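Local coordinates for protein Esterase/lipase (Uncultured bacterium, PDB 3K6K) that probably hydrolyses carboxylic esters as a bacterial homologue of hormone-sensitive lipase, built on the alpha/beta hydrolase fold, at residues A179-L184 against P241-H246; T104-Q109 against K298-W303; A81-F86 against S110-W115. All coordinates share one frame; numbering follows the deposited sequence.

Interaction 1 (A179-L184 against P241-H246); sequences AGLVML and PEMLIH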
loop_
_atom_site.group_PDB
_atom_site.type_symbol
_atom_site.label_atom_id
_atom_site.label_comp_id
_atom_site.label_asym_id
_atom_site.label_seq_id
_atom_site.Cartn_x
_atom_site.Cartn_y
_atom_site.Cartn_z
ATOM N N ALA A 179 1.743 5.635 -18.896
ATOM C CA ALA A 179 0.735 6.127 -17.969
ATOM C C ALA A 179 0.770 5.481 -16.570
ATOM O O ALA A 179 0.299 6.098 -15.664
ATOM C CB ALA A 179 -0.641 6.030 -18.587
ATOM N N GLY A 180 1.342 4.283 -16.403
ATOM C CA GLY A 180 1.428 3.596 -15.073
ATOM C C GLY A 180 2.080 2.200 -15.095
ATOM O O GLY A 180 2.304 1.609 -16.137
ATOM N N LEU A 181 2.434 1.690 -13.931
ATOM C CA LEU A 181 2.967 0.382 -13.813
ATOM C C LEU A 181 2.020 -0.429 -12.913
ATOM O O LEU A 181 1.764 0.010 -11.762
ATOM C CB LEU A 181 4.362 0.487 -13.161
ATOM C CG LEU A 181 5.422 1.373 -13.868
ATOM C CD1 LEU A 181 6.583 1.675 -12.984
ATOM C CD2 LEU A 181 5.946 0.727 -15.136
ATOM N N VAL A 182 1.477 -1.572 -13.390
ATOM C CA VAL A 182 0.831 -2.556 -12.486
ATOM C C VAL A 182 1.672 -3.802 -12.192
ATOM O O VAL A 182 2.246 -4.416 -13.099
ATOM C CB VAL A 182 -0.511 -2.981 -12.983
ATOM C CG1 VAL A 182 -1.220 -3.846 -11.929
ATOM C CG2 VAL A 182 -1.371 -1.740 -13.289
ATOM N N MET A 183 1.737 -4.214 -10.928
ATOM C CA MET A 183 2.544 -5.383 -10.531
ATOM C C MET A 183 1.809 -6.338 -9.570
ATOM O O MET A 183 1.324 -5.943 -8.526
ATOM C CB MET A 183 3.902 -4.960 -9.919
ATOM C CG MET A 183 4.790 -4.156 -10.869
ATOM S SD MET A 183 6.176 -3.443 -9.959
ATOM C CE MET A 183 5.507 -1.841 -9.549
ATOM N N LEU A 184 1.741 -7.610 -9.932
ATOM C CA LEU A 184 0.980 -8.600 -9.183
ATOM C C LEU A 184 2.058 -9.454 -8.494
ATOM O O LEU A 184 2.818 -10.139 -9.198
ATOM C CB LEU A 184 0.149 -9.407 -10.208
ATOM C CG LEU A 184 -1.251 -8.969 -10.641
ATOM C CD1 LEU A 184 -1.586 -7.487 -10.377
ATOM C CD2 LEU A 184 -1.727 -9.425 -12.047
ATOM N N PRO A 241 6.844 6.172 -13.174
ATOM C CA PRO A 241 5.416 6.488 -13.214
ATOM C C PRO A 241 4.581 5.785 -12.129
ATOM O O PRO A 241 5.075 4.867 -11.434
ATOM C CB PRO A 241 4.977 5.983 -14.593
ATOM C CG PRO A 241 6.040 5.122 -15.100
ATOM C CD PRO A 241 7.245 5.227 -14.236
ATOM N N GLU A 242 3.339 6.197 -11.940
ATOM C CA GLU A 242 2.586 5.650 -10.800
ATOM C C GLU A 242 2.441 4.129 -10.758
ATOM O O GLU A 242 2.212 3.484 -11.773
ATOM C CB GLU A 242 1.282 6.344 -10.569
ATOM C CG GLU A 242 0.506 6.640 -11.790
ATOM C CD GLU A 242 -0.538 7.750 -11.546
ATOM O OE1 GLU A 242 -1.149 7.789 -10.457
ATOM O OE2 GLU A 242 -0.779 8.549 -12.466
ATOM N N MET A 243 2.561 3.580 -9.553
ATOM C CA MET A 243 2.596 2.158 -9.353
ATOM C C MET A 243 1.361 1.699 -8.575
ATOM O O MET A 243 0.957 2.352 -7.599
ATOM C CB MET A 243 3.842 1.818 -8.565
ATOM C CG MET A 243 5.163 1.949 -9.321
ATOM S SD MET A 243 6.462 1.462 -8.151
ATOM C CE MET A 243 8.002 1.479 -9.083
ATOM N N LEU A 244 0.745 0.606 -9.048
ATOM C CA LEU A 244 -0.259 -0.129 -8.296
ATOM C C LEU A 244 0.371 -1.504 -8.120
ATOM O O LEU A 244 0.779 -2.126 -9.099
ATOM C CB LEU A 244 -1.575 -0.197 -9.059
ATOM C CG LEU A 244 -2.728 -0.972 -8.352
ATOM C CD1 LEU A 244 -3.388 -0.182 -7.125
ATOM C CD2 LEU A 244 -3.774 -1.435 -9.373
ATOM N N ILE A 245 0.566 -1.918 -6.865
ATOM C CA ILE A 245 1.028 -3.256 -6.485
ATOM C C ILE A 245 -0.131 -4.040 -5.790
ATOM O O ILE A 245 -0.813 -3.541 -4.875
ATOM C CB ILE A 245 2.302 -3.188 -5.550
ATOM C CG1 ILE A 245 3.400 -2.323 -6.158
ATOM C CG2 ILE A 245 2.886 -4.590 -5.309
ATOM C CD1 ILE A 245 4.382 -1.937 -5.218
ATOM N N HIS A 246 -0.425 -5.238 -6.262
ATOM C CA HIS A 246 -1.269 -6.138 -5.473
ATOM C C HIS A 246 -0.467 -7.317 -4.974
ATOM O O HIS A 246 0.517 -7.698 -5.625
ATOM C CB HIS A 246 -2.444 -6.614 -6.277
ATOM C CG HIS A 246 -3.514 -5.596 -6.371
ATOM N ND1 HIS A 246 -4.791 -5.889 -6.792
ATOM C CD2 HIS A 246 -3.517 -4.292 -6.014
ATOM C CE1 HIS A 246 -5.517 -4.788 -6.752
ATOM N NE2 HIS A 246 -4.778 -3.812 -6.248
HETATM O O HOH W 1 2.356 8.028 -13.814
HETATM O O HOH W 2 -1.639 8.671 -14.744
#
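The imidazole of His246, the one aromatic ring in the two segments, meets Trp276 with the ring planes inclined at about 55°. At its rim ND1 is hydrogen-bonded with Ser296 OG, and Leu184 approaches the base of the side chain, CD1 lying 4.3 Å from His246 CB. The other flat polar group, the carboxylate of Glu242, stands at the opposite end of the pair. Its OE1 makes a salt bridge to Arg307, while OE2 accepts a short bond, 2.4 Å, from one water. A second water accepts from Glu242 N at 2.8 Å; both waters donate weakly to Ala179 O.

Between these ends the strands run parallel, their short axes 9° apart. Leu181 and Met183 each turn both N-H and C=O to the partner strand, bonding in sequence to Glu242 O, Leu244 N, Leu244 O and His246 N. Leu181 N to Glu242 O is the shortest, 2.8 Å, and all four donors arrive nearly along the C=O axis.

One face carries Leu181, Met183, Met243 and Ile245. Met183 is extended until chi3 (-93°) bends its tip back across the neighbouring strand, bringing CE 3.7 Å from Met243 SD. The same methyl lies 4.0 Å from Ile245 CG1. Met243 stays extended and crosses this tip obliquely. Leu181 CD1 touches both Met243 and the proline ring, 3.8 Å from Pro241 CD. Helices 158-172 and 254-266 lie against this face, whereas helix 291-305 packs on the one bearing Val182, Leu184, Leu244 and His246.

Chemically, this is an apolar sheet interior: the backbone groups Leu181 and Met183 turn to the neighbouring strand are all paired by four amide bonds, thioethers fit against branched chains, and polar groups mark the ends, the Glu242 carboxylate with two waters, the His246 imidazole with Ser296.

Interaction 2 (T104-Q109 against K298-W303); sequences TQLAKQ and KEICHW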
loop_
_atom_site.group_PDB
_atom_site.type_symbol
_atom_site.label_atom_id
_atom_site.label_comp_id
_atom_site.label_asym_id
_atom_site.label_seq_id
_atom_site.Cartn_x
_atom_site.Cartn_y
_atom_site.Cartn_z
ATOM N N THR A 104 -6.325 -12.250 -20.432
ATOM C CA THR A 104 -7.561 -12.087 -21.172
ATOM C C THR A 104 -8.571 -11.377 -20.319
ATOM O O THR A 104 -9.377 -10.589 -20.839
ATOM C CB THR A 104 -8.155 -13.431 -21.697
ATOM O OG1 THR A 104 -8.284 -14.350 -20.609
ATOM C CG2 THR A 104 -7.254 -14.052 -22.810
ATOM N N GLN A 105 -8.542 -11.636 -19.014
ATOM C CA GLN A 105 -9.404 -10.852 -18.097
ATOM C C GLN A 105 -8.926 -9.398 -18.058
ATOM O O GLN A 105 -9.727 -8.481 -18.191
ATOM C CB GLN A 105 -9.507 -11.458 -16.668
ATOM C CG GLN A 105 -10.122 -12.831 -16.565
ATOM C CD GLN A 105 -11.613 -12.858 -16.972
ATOM O OE1 GLN A 105 -12.216 -13.946 -17.219
ATOM N NE2 GLN A 105 -12.211 -11.677 -17.040
ATOM N N LEU A 106 -7.620 -9.170 -17.927
ATOM C CA LEU A 106 -7.129 -7.783 -17.930
ATOM C C LEU A 106 -7.658 -7.088 -19.203
ATOM O O LEU A 106 -8.170 -5.969 -19.134
ATOM C CB LEU A 106 -5.626 -7.751 -17.771
ATOM C CG LEU A 106 -5.099 -8.281 -16.442
ATOM C CD1 LEU A 106 -3.564 -8.438 -16.469
ATOM C CD2 LEU A 106 -5.557 -7.369 -15.299
ATOM N N ALA A 107 -7.538 -7.739 -20.366
ATOM C CA ALA A 107 -7.968 -7.122 -21.641
ATOM C C ALA A 107 -9.503 -6.786 -21.699
ATOM O O ALA A 107 -9.881 -5.663 -21.982
ATOM C CB ALA A 107 -7.539 -8.004 -22.829
ATOM N N LYS A 108 -10.360 -7.762 -21.421
ATOM C CA LYS A 108 -11.773 -7.563 -21.457
ATOM C C LYS A 108 -12.288 -6.463 -20.485
ATOM O O LYS A 108 -12.973 -5.520 -20.920
ATOM C CB LYS A 108 -12.484 -8.885 -21.167
ATOM C CG LYS A 108 -13.994 -8.799 -21.229
ATOM C CD LYS A 108 -14.568 -10.206 -21.236
ATOM C CE LYS A 108 -16.091 -10.221 -21.380
ATOM N NZ LYS A 108 -16.550 -10.215 -22.833
ATOM N N GLN A 109 -11.951 -6.592 -19.191
ATOM C CA GLN A 109 -12.369 -5.639 -18.154
ATOM C C GLN A 109 -11.700 -4.247 -18.238
ATOM O O GLN A 109 -12.121 -3.281 -17.575
ATOM C CB GLN A 109 -12.123 -6.235 -16.784
ATOM C CG GLN A 109 -12.360 -7.703 -16.737
ATOM C CD GLN A 109 -12.946 -8.171 -15.460
ATOM O OE1 GLN A 109 -12.598 -9.249 -14.967
ATOM N NE2 GLN A 109 -13.877 -7.387 -14.911
ATOM N N LYS A 298 -10.843 -6.617 -10.991
ATOM C CA LYS A 298 -11.807 -5.578 -11.203
ATOM C C LYS A 298 -11.164 -4.252 -10.824
ATOM O O LYS A 298 -11.207 -3.307 -11.618
ATOM C CB LYS A 298 -13.062 -5.838 -10.364
ATOM C CG LYS A 298 -14.355 -5.130 -10.879
ATOM C CD LYS A 298 -15.150 -5.980 -11.971
ATOM C CE LYS A 298 -16.198 -6.972 -11.400
ATOM N NZ LYS A 298 -15.642 -8.291 -10.916
ATOM N N GLU A 299 -10.537 -4.205 -9.643
ATOM C CA GLU A 299 -9.896 -2.995 -9.167
ATOM C C GLU A 299 -8.713 -2.530 -10.027
ATOM O O GLU A 299 -8.575 -1.310 -10.267
ATOM C CB GLU A 299 -9.457 -3.138 -7.713
ATOM C CG GLU A 299 -10.604 -3.298 -6.796
ATOM C CD GLU A 299 -10.214 -3.462 -5.343
ATOM O OE1 GLU A 299 -11.166 -3.620 -4.548
ATOM O OE2 GLU A 299 -9.001 -3.427 -4.993
ATOM N N ILE A 300 -7.885 -3.494 -10.468
ATOM C CA ILE A 300 -6.732 -3.221 -11.304
ATOM C C ILE A 300 -7.184 -2.556 -12.572
ATOM O O ILE A 300 -6.539 -1.606 -13.046
ATOM C CB ILE A 300 -5.961 -4.489 -11.702
ATOM C CG1 ILE A 300 -5.095 -5.041 -10.545
ATOM C CG2 ILE A 300 -5.036 -4.200 -12.897
ATOM C CD1 ILE A 300 -4.865 -6.519 -10.678
ATOM N N CYS A 301 -8.294 -3.062 -13.118
ATOM C CA CYS A 301 -8.815 -2.534 -14.374
ATOM C C CYS A 301 -9.371 -1.138 -14.151
ATOM O O CYS A 301 -9.125 -0.251 -14.953
ATOM C CB CYS A 301 -9.822 -3.491 -15.050
ATOM S SG CYS A 301 -8.963 -4.952 -15.790
ATOM N N HIS A 302 -10.089 -0.940 -13.062
ATOM C CA HIS A 302 -10.556 0.385 -12.748
ATOM C C HIS A 302 -9.335 1.346 -12.698
ATOM O O HIS A 302 -9.352 2.460 -13.270
ATOM C CB HIS A 302 -11.316 0.370 -11.418
ATOM C CG HIS A 302 -12.169 1.584 -11.193
ATOM N ND1 HIS A 302 -13.455 1.695 -11.695
ATOM C CD2 HIS A 302 -11.931 2.738 -10.514
ATOM C CE1 HIS A 302 -13.972 2.862 -11.334
ATOM N NE2 HIS A 302 -13.066 3.517 -10.626
ATOM N N TRP A 303 -8.276 0.912 -12.022
ATOM C CA TRP A 303 -7.093 1.709 -11.915
ATOM C C TRP A 303 -6.584 1.996 -13.301
ATOM O O TRP A 303 -6.287 3.149 -13.642
ATOM C CB TRP A 303 -6.037 0.972 -11.155
ATOM C CG TRP A 303 -4.908 1.834 -10.696
ATOM C CD1 TRP A 303 -4.839 2.589 -9.508
ATOM C CD2 TRP A 303 -3.642 1.985 -11.330
ATOM N NE1 TRP A 303 -3.611 3.218 -9.435
ATOM C CE2 TRP A 303 -2.863 2.857 -10.529
ATOM C CE3 TRP A 303 -3.085 1.472 -12.482
ATOM C CZ2 TRP A 303 -1.534 3.195 -10.867
ATOM C CZ3 TRP A 303 -1.807 1.830 -12.821
ATOM C CH2 TRP A 303 -1.032 2.678 -12.011
#
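Cys301 holds SG anti to its carbonyl carbon (chi1 -73°), which aims the sulfur at the last turn of the facing helix. Gln109 also sets CG anti to its carbonyl carbon, but with chi1 at -36°, well short of the staggered value, and a further bend at chi2 carries its amide toward Lys298. The chi1 of Cys301 brings SG 3.6 Å from Gln109 CB, whose place the backbone fixes. The thiol also lies 3.6 Å from Leu106 O, and Cys301 CB comes within 3.4 Å of Gln109 O.

The backbones are close here: the CA atoms of Gln109 and Cys301 are 6.0 Å apart, and the axes of the two segments come to 9.4 Å at a crossing angle of -50°. On the inner side Leu106 reaches across obliquely, its CD2 at 4.0 Å from Ile300 CG2. On the outer side the amide of Gln109 crosses the bent Lys298 chain at about a right angle, NE2 lying 3.5 Å from Lys298 CD. No hydrogen bond joins the helices, so the contact rests on van der Waals packing, apolar inside and polar at its rim.

Ile297, one turn before Cys301 in the same helix, extends the seam to Gln105 and Gln109. Beneath helix 291-305, Ile300 sits on Val182 and Leu184 of strand 180-184 and on Leu244 and His246 of strand 243-248, and Trp303 rests on Val182 and Leu244.

Interaction 3 (A81-F86 against S110-W115); sequences AHILYF and SSATLW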
loop_
_atom_site.group_PDB
_atom_site.type_symbol
_atom_site.label_atom_id
_atom_site.label_comp_id
_atom_site.label_asym_id
_atom_site.label_seq_id
_atom_site.Cartn_x
_atom_site.Cartn_y
_atom_site.Cartn_z
ATOM N N ALA A 81 -6.415 2.244 -25.476
ATOM C CA ALA A 81 -5.398 1.892 -24.473
ATOM C C ALA A 81 -4.615 0.605 -24.830
ATOM O O ALA A 81 -5.159 -0.333 -25.412
ATOM C CB ALA A 81 -6.061 1.758 -23.114
ATOM N N HIS A 82 -3.341 0.566 -24.498
ATOM C CA HIS A 82 -2.553 -0.633 -24.653
ATOM C C HIS A 82 -1.965 -1.000 -23.316
ATOM O O HIS A 82 -1.522 -0.071 -22.578
ATOM C CB HIS A 82 -1.426 -0.373 -25.639
ATOM C CG HIS A 82 -1.919 -0.025 -27.012
ATOM N ND1 HIS A 82 -2.070 -0.970 -28.007
ATOM C CD2 HIS A 82 -2.382 1.144 -27.520
ATOM C CE1 HIS A 82 -2.569 -0.386 -29.082
ATOM N NE2 HIS A 82 -2.762 0.893 -28.815
ATOM N N ILE A 83 -1.964 -2.319 -23.008
ATOM C CA ILE A 83 -1.304 -2.885 -21.859
ATOM C C ILE A 83 -0.143 -3.751 -22.374
ATOM O O ILE A 83 -0.334 -4.678 -23.165
ATOM C CB ILE A 83 -2.258 -3.785 -20.922
ATOM C CG1 ILE A 83 -3.538 -3.033 -20.508
ATOM C CG2 ILE A 83 -1.482 -4.272 -19.690
ATOM C CD1 ILE A 83 -4.583 -3.865 -19.758
ATOM N N LEU A 84 1.060 -3.467 -21.921
ATOM C CA LEU A 84 2.143 -4.275 -22.323
ATOM C C LEU A 84 2.420 -5.189 -21.125
ATOM O O LEU A 84 2.836 -4.687 -20.093
ATOM C CB LEU A 84 3.357 -3.388 -22.601
ATOM C CG LEU A 84 4.665 -4.114 -22.936
ATOM C CD1 LEU A 84 4.370 -5.180 -24.047
ATOM C CD2 LEU A 84 5.778 -3.138 -23.374
ATOM N N TYR A 85 2.185 -6.504 -21.285
ATOM C CA TYR A 85 2.225 -7.476 -20.178
ATOM C C TYR A 85 3.477 -8.404 -20.145
ATOM O O TYR A 85 3.818 -9.026 -21.153
ATOM C CB TYR A 85 0.925 -8.319 -20.108
ATOM C CG TYR A 85 0.794 -9.044 -18.783
ATOM C CD1 TYR A 85 1.427 -10.272 -18.571
ATOM C CD2 TYR A 85 0.052 -8.476 -17.719
ATOM C CE1 TYR A 85 1.347 -10.903 -17.312
ATOM C CE2 TYR A 85 -0.042 -9.083 -16.488
ATOM C CZ TYR A 85 0.607 -10.305 -16.279
ATOM O OH TYR A 85 0.534 -10.916 -15.043
ATOM N N PHE A 86 4.096 -8.552 -18.976
ATOM C CA PHE A 86 5.160 -9.523 -18.830
ATOM C C PHE A 86 4.775 -10.640 -17.837
ATOM O O PHE A 86 4.461 -10.363 -16.704
ATOM C CB PHE A 86 6.482 -8.860 -18.380
ATOM C CG PHE A 86 6.813 -7.602 -19.092
ATOM C CD1 PHE A 86 6.930 -7.574 -20.480
ATOM C CD2 PHE A 86 7.037 -6.423 -18.381
ATOM C CE1 PHE A 86 7.255 -6.395 -21.139
ATOM C CE2 PHE A 86 7.364 -5.218 -19.036
ATOM C CZ PHE A 86 7.472 -5.202 -20.407
ATOM N N SER A 110 -10.672 -4.112 -19.043
ATOM C CA SER A 110 -10.091 -2.794 -19.168
ATOM C C SER A 110 -10.327 -2.152 -20.529
ATOM O O SER A 110 -9.817 -1.052 -20.769
ATOM C CB SER A 110 -8.601 -2.880 -18.898
ATOM O OG SER A 110 -8.095 -3.794 -19.855
ATOM N N SER A 111 -11.079 -2.826 -21.416
ATOM C CA SER A 111 -11.313 -2.353 -22.818
ATOM C C SER A 111 -10.006 -1.965 -23.542
ATOM O O SER A 111 -9.949 -0.990 -24.313
ATOM C CB SER A 111 -12.327 -1.180 -22.883
ATOM O OG SER A 111 -13.678 -1.627 -22.984
ATOM N N ALA A 112 -8.967 -2.734 -23.281
ATOM C CA ALA A 112 -7.662 -2.460 -23.805
ATOM C C ALA A 112 -7.216 -3.561 -24.773
ATOM O O ALA A 112 -7.763 -4.695 -24.822
ATOM C CB ALA A 112 -6.651 -2.366 -22.650
ATOM N N THR A 113 -6.171 -3.223 -25.507
ATOM C CA THR A 113 -5.456 -4.181 -26.261
ATOM C C THR A 113 -4.255 -4.547 -25.418
ATOM O O THR A 113 -3.424 -3.712 -25.094
ATOM C CB THR A 113 -5.047 -3.615 -27.631
ATOM O OG1 THR A 113 -6.228 -3.175 -28.324
ATOM C CG2 THR A 113 -4.310 -4.648 -28.459
ATOM N N LEU A 114 -4.136 -5.819 -25.091
ATOM C CA LEU A 114 -3.050 -6.243 -24.253
ATOM C C LEU A 114 -2.091 -7.043 -25.130
ATOM O O LEU A 114 -2.517 -7.806 -25.978
ATOM C CB LEU A 114 -3.614 -7.049 -23.084
ATOM C CG LEU A 114 -2.628 -7.664 -22.104
ATOM C CD1 LEU A 114 -3.266 -7.765 -20.687
ATOM C CD2 LEU A 114 -2.223 -9.051 -22.612
ATOM N N TRP A 115 -0.799 -6.878 -24.922
ATOM C CA TRP A 115 0.223 -7.496 -25.739
ATOM C C TRP A 115 1.016 -8.261 -24.712
ATOM O O TRP A 115 1.752 -7.642 -23.960
ATOM C CB TRP A 115 1.172 -6.432 -26.302
ATOM C CG TRP A 115 0.500 -5.427 -27.195
ATOM C CD1 TRP A 115 -0.318 -4.416 -26.812
ATOM C CD2 TRP A 115 0.589 -5.354 -28.634
ATOM N NE1 TRP A 115 -0.747 -3.708 -27.903
ATOM C CE2 TRP A 115 -0.205 -4.261 -29.039
ATOM C CE3 TRP A 115 1.263 -6.121 -29.620
ATOM C CZ2 TRP A 115 -0.374 -3.901 -30.408
ATOM C CZ3 TRP A 115 1.129 -5.762 -30.973
ATOM C CH2 TRP A 115 0.308 -4.648 -31.357
HETATM O O HOH W 3 -6.516 -0.624 -27.925
#
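Ile83 forms the apolar centre. With CG1 anti to its carbonyl carbon (chi1 -53°), that branch leans over Ala112, placing CG1 3.8 Å from Ala112 CB, and CD1 continues to Ser110 OG. The other branch, CG2, lies 4.0 Å from Leu114 CD1, the two side chains crossing obliquely. Leu114 uses its second methyl against Tyr85, CD2 being 4.1 Å from Tyr85 CB, while the Tyr85 hydroxyl is hydrogen-bonded to Asp156 OD1.

Between the parallel strands run four backbone hydrogen bonds: Thr113 N to Ala81 O, Ile83 N to Thr113 O, Trp115 N to Ile83 O and Tyr85 N to Trp115 O. The third is nearly collinear with its C=O; the other three donors sit above the carbonyl plane.

On the opposite face His82 and Trp115 lie side by side, and the indole N-H donates to the imidazole, Trp115 NE1 to His82 ND1 at 3.0 Å. The bond lies close to both ring planes, which are inclined at 34°, so the rings meet rim to rim without stacking. ND1, as acceptor, carries no proton here. At the polar edge one water donates to Ala81 O at 2.9 Å and accepts from Thr113 OG1 at 2.6 Å.

Ser111, with positive phi, closes the preceding helix in a Schellman motif and turns the chain into strand 113-117, completing the beta-alpha-beta crossover from strand 82-86 through helix 96-110 that belongs to the alpha/beta hydrolase sheet.

Interactions 1 and 3 are strand pairs in one mixed sheet, separated by strand 151-156, with centres about 13 Å apart. Interaction 2 joins two helices on one side of that sheet, its centre about 9 Å from interaction 3 and 13 Å from interaction 1. Trp303 CH2 packs against Glu242 O, and Leu106 on Tyr85, so the helix pair bridges both strand pairs. Along the chain interaction 3 closes before interaction 1 opens; interaction 1 is nested within interaction 2, whose segments alternate with those of interaction 3. Helix 291-305, near the C-terminus, thus lies over strands 180-184 and 243-248 and beside helix 96-110. Strand 151-156 leads to Ser157, probably the nucleophile, between the two pairs.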